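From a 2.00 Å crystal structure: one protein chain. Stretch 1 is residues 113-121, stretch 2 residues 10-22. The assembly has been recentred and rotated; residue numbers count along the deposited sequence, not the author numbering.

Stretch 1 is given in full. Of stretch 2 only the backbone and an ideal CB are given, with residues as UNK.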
# COMPACT_ATOMS: atom_id res chain seq x y z
N MSE A 113 18.58 -5.27 -4.91
CA MSE A 113 17.88 -4.43 -5.87
C MSE A 113 17.99 -4.99 -7.29
O MSE A 113 17.03 -4.93 -8.06
CB MSE A 113 18.41 -2.99 -5.82
CG MSE A 113 18.21 -2.31 -4.46
SE MSE A 113 16.34 -2.21 -3.89
CE MSE A 113 16.62 -1.90 -1.99
N VAL A 114 19.14 -5.56 -7.62
CA VAL A 114 19.32 -6.19 -8.92
C VAL A 114 18.43 -7.42 -9.01
O VAL A 114 17.81 -7.68 -10.05
CB VAL A 114 20.79 -6.58 -9.16
CG1 VAL A 114 20.91 -7.54 -10.34
CG2 VAL A 114 21.64 -5.34 -9.39
N GLU A 115 18.34 -8.15 -7.91
CA GLU A 115 17.45 -9.29 -7.82
C GLU A 115 16.00 -8.87 -8.04
O GLU A 115 15.23 -9.58 -8.68
CB GLU A 115 17.60 -10.00 -6.48
CG GLU A 115 18.91 -10.73 -6.32
CD GLU A 115 18.96 -11.57 -5.07
OE1 GLU A 115 18.22 -11.26 -4.12
OE2 GLU A 115 19.72 -12.56 -5.04
N ALA A 116 15.63 -7.71 -7.51
CA ALA A 116 14.28 -7.19 -7.67
C ALA A 116 14.07 -6.58 -9.05
O ALA A 116 12.98 -6.09 -9.36
CB ALA A 116 13.97 -6.17 -6.59
N LYS A 117 15.11 -6.64 -9.88
CA LYS A 117 15.12 -6.05 -11.22
C LYS A 117 14.96 -4.53 -11.16
O LYS A 117 14.39 -3.92 -12.07
CB LYS A 117 14.05 -6.68 -12.12
CG LYS A 117 14.17 -8.19 -12.24
CD LYS A 117 12.81 -8.83 -12.49
CE LYS A 117 12.34 -8.62 -13.91
NZ LYS A 117 13.07 -9.49 -14.87
N VAL A 118 15.46 -3.93 -10.09
CA VAL A 118 15.48 -2.48 -9.98
C VAL A 118 16.43 -1.92 -11.03
O VAL A 118 17.52 -2.46 -11.25
CB VAL A 118 15.94 -2.04 -8.58
CG1 VAL A 118 16.11 -0.55 -8.52
CG2 VAL A 118 14.94 -2.50 -7.53
N ALA A 119 16.00 -0.86 -11.71
CA ALA A 119 16.80 -0.25 -12.76
C ALA A 119 17.87 0.71 -12.24
O ALA A 119 18.95 0.81 -12.82
CB ALA A 119 15.90 0.46 -13.76
N ALA A 120 17.56 1.41 -11.15
CA ALA A 120 18.46 2.42 -10.60
C ALA A 120 18.25 2.63 -9.10
O ALA A 120 17.18 2.35 -8.58
CB ALA A 120 18.28 3.74 -11.33
N VAL A 121 19.29 3.11 -8.42
CA VAL A 121 19.20 3.40 -6.99
C VAL A 121 19.73 4.78 -6.66
O VAL A 121 20.67 5.27 -7.29
CB VAL A 121 19.96 2.36 -6.14
CG1 VAL A 121 19.22 1.02 -6.15
CG2 VAL A 121 21.39 2.21 -6.63
N UNK A 10 5.60 -11.17 -20.61
CA UNK A 10 6.80 -10.76 -21.35
C UNK A 10 7.63 -9.73 -20.59
O UNK A 10 7.93 -8.66 -21.11
CB UNK A 10 6.40 -10.19 -22.71
N UNK A 11 8.00 -10.06 -19.35
CA UNK A 11 8.81 -9.16 -18.54
C UNK A 11 10.18 -8.91 -19.16
O UNK A 11 10.62 -9.65 -20.03
CB UNK A 11 8.97 -9.73 -17.13
N UNK A 12 10.84 -7.84 -18.72
CA UNK A 12 12.19 -7.51 -19.18
C UNK A 12 13.20 -8.02 -18.17
O UNK A 12 12.83 -8.40 -17.06
CB UNK A 12 12.35 -6.00 -19.39
N UNK A 13 14.48 -8.03 -18.54
CA UNK A 13 15.53 -8.33 -17.57
C UNK A 13 15.98 -7.04 -16.90
O UNK A 13 15.68 -5.94 -17.38
CB UNK A 13 16.71 -9.03 -18.24
N UNK A 14 16.66 -7.17 -15.77
CA UNK A 14 17.14 -6.01 -15.03
C UNK A 14 18.06 -5.18 -15.90
O UNK A 14 17.97 -3.95 -15.92
CB UNK A 14 17.86 -6.44 -13.75
N UNK A 15 18.95 -5.85 -16.63
CA UNK A 15 19.92 -5.14 -17.43
C UNK A 15 19.24 -4.41 -18.58
O UNK A 15 19.70 -3.36 -19.01
CB UNK A 15 20.98 -6.11 -17.96
N UNK A 16 18.13 -4.95 -19.05
CA UNK A 16 17.31 -4.26 -20.03
C UNK A 16 16.67 -3.05 -19.39
O UNK A 16 16.57 -1.98 -20.00
CB UNK A 16 16.24 -5.19 -20.61
N UNK A 17 16.24 -3.21 -18.14
CA UNK A 17 15.54 -2.14 -17.44
C UNK A 17 16.46 -0.96 -17.10
O UNK A 17 16.07 0.20 -17.24
CB UNK A 17 14.91 -2.69 -16.16
N UNK A 18 17.68 -1.26 -16.67
CA UNK A 18 18.65 -0.22 -16.36
C UNK A 18 19.01 0.57 -17.61
O UNK A 18 19.08 1.79 -17.59
CB UNK A 18 19.91 -0.83 -15.74
N UNK A 19 19.24 -0.15 -18.71
CA UNK A 19 19.61 0.49 -19.96
C UNK A 19 18.47 1.32 -20.52
O UNK A 19 18.69 2.38 -21.09
CB UNK A 19 20.05 -0.56 -20.98
N UNK A 20 17.25 0.82 -20.35
CA UNK A 20 16.06 1.54 -20.80
C UNK A 20 15.96 2.83 -20.02
O UNK A 20 15.68 3.89 -20.57
CB UNK A 20 14.79 0.70 -20.63
N UNK A 21 16.20 2.73 -18.71
CA UNK A 21 16.21 3.89 -17.83
C UNK A 21 17.25 4.91 -18.27
O UNK A 21 16.96 6.10 -18.37
CB UNK A 21 16.48 3.46 -16.39
N UNK A 22 18.46 4.43 -18.53
CA UNK A 22 19.54 5.29 -19.01
C UNK A 22 19.13 6.01 -20.28
O UNK A 22 19.32 7.21 -20.41
CB UNK A 22 20.81 4.47 -19.25

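Position 10 lies in loop, with nothing of stretch 1 within 5.5 Å of its ideal CB, so almost any polar residue would serve; it is Lys10, poorly ordered.

At position 11 CA-to-CB points toward stretch 1, and the ideal CB sits 4.7 Å from Lys117 NZ. An ammonium group at that range asks for an acceptor: Asp, Glu, Asn or Gln. The residue is Gln11, chi1 in p, and it accepts a hydrogen bond from Lys117 NZ to Gln11 OE1 at 2.8 Å.

Position 12 has a sideways CB with no neighbour in reach. Its backbone does the work, and many small or polar residues would fit. Ser12 is found there; Lys117 NZ donates to Ser12 O at a very short 2.5 Å.

Position 13 precedes the helix, a place where Ser, Thr, Asp or Asn is common, and its CB points away. Thr13 makes no capping bond with its side chain.

At position 14 the ideal CB is 3.8 Å from Lys117 CA and 3.9 Å from Val114 O, with Val118 O at 4.7 Å. Val114 O already receives Lys117 N, whereas Val118 O invites a donor, so Gln, Lys or Arg could be considered. Gln14, with chi1 t and chi2 m, lays CG 3.6 Å from Lys117 CA and sends NE2 to Val118 O at 2.9 Å, a well-directed hydrogen bond.

Positions 15 and 16 leave stretch 1 alone and suit polar residues: Glu15 and Glu16. Glu16 OE1 accepts a hydrogen bond from Thr13 N at 2.7 Å.

At 17 the CB points toward stretch 1, 4.1 Å from Ala119 CB, favouring a medium aliphatic such as Leu, Ile or Met. Leu17 brings CD1 to 3.5 Å from Lys117 O, and its CB packs on Ala119 CB.

Position 18 is close-packed: its CA lies 4.0 Å from Ala119 CA, and its ideal CB is already 3.5 Å from Ala119 O. Small residues, Ala, Gly or Ser, are the natural candidates. Ala18 fills it.

Positions 19 and 20 are free of stretch 1, and polar residues suit them: Asn19 and Arg20.

At position 21 CA-to-CB points toward stretch 1, the ideal CB lying 4.0 Å from Ala119 CB and 5.4 Å from Ala120 CB, so a large apolar or aromatic residue suits. Phe21, chi1 t, places one ring face under Ala120 CB, a CH-pi contact with Ala120 CB 4.1 Å from the Phe21 ring centroid.

Position 22 is out of reach and tolerant; Arg22 occupies it.

Stretch 2 10-22: KQSTQEELANRFR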
# COMPACT_ATOMS: atom_id res chain seq x y z
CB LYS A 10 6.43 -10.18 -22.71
CG LYS A 10 5.77 -11.15 -23.69
CD LYS A 10 5.78 -10.57 -25.10
CE LYS A 10 5.24 -9.15 -25.12
NZ LYS A 10 5.34 -8.51 -26.47
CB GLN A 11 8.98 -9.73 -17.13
CG GLN A 11 9.32 -11.21 -17.12
CD GLN A 11 9.87 -11.68 -15.79
OE1 GLN A 11 10.80 -11.08 -15.25
NE2 GLN A 11 9.30 -12.75 -15.25
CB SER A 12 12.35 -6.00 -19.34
OG SER A 12 11.46 -5.48 -20.31
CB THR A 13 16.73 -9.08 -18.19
OG1 THR A 13 17.58 -9.57 -17.14
CG2 THR A 13 17.55 -8.18 -19.09
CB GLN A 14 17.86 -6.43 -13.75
CG GLN A 14 18.24 -5.27 -12.83
CD GLN A 14 19.59 -4.65 -13.18
OE1 GLN A 14 20.50 -5.34 -13.64
NE2 GLN A 14 19.72 -3.35 -12.96
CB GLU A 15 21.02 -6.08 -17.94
CG GLU A 15 22.27 -5.34 -18.42
CD GLU A 15 23.56 -6.03 -18.02
OE1 GLU A 15 23.50 -7.16 -17.48
OE2 GLU A 15 24.64 -5.44 -18.23
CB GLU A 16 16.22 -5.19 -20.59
CG GLU A 16 16.69 -6.05 -21.76
CD GLU A 16 15.82 -7.27 -21.97
OE1 GLU A 16 14.97 -7.56 -21.11
OE2 GLU A 16 15.99 -7.95 -23.01
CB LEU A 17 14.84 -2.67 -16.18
CG LEU A 17 13.50 -3.34 -16.47
CD1 LEU A 17 12.84 -3.82 -15.19
CD2 LEU A 17 12.58 -2.39 -17.22
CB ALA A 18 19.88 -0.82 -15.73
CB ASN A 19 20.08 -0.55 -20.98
CG ASN A 19 21.31 -1.30 -20.52
OD1 ASN A 19 22.19 -0.73 -19.86
ND2 ASN A 19 21.38 -2.57 -20.86
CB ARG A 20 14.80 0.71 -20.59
CG ARG A 20 13.54 1.36 -21.15
CD ARG A 20 12.26 0.73 -20.58
NE ARG A 20 12.07 -0.66 -20.98
CZ ARG A 20 11.03 -1.40 -20.62
NH1 ARG A 20 10.08 -0.90 -19.83
NH2 ARG A 20 10.93 -2.66 -21.03
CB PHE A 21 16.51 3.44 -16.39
CG PHE A 21 16.42 4.55 -15.39
CD1 PHE A 21 15.21 4.89 -14.82
CD2 PHE A 21 17.56 5.25 -15.00
CE1 PHE A 21 15.13 5.91 -13.89
CE2 PHE A 21 17.48 6.27 -14.08
CZ PHE A 21 16.27 6.60 -13.52
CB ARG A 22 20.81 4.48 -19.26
CG ARG A 22 21.92 5.30 -19.91
CD ARG A 22 23.15 4.46 -20.20
NE ARG A 22 23.70 3.85 -18.99
CZ ARG A 22 24.50 4.48 -18.13
NH1 ARG A 22 24.82 5.75 -18.34
NH2 ARG A 22 24.96 3.85 -17.07
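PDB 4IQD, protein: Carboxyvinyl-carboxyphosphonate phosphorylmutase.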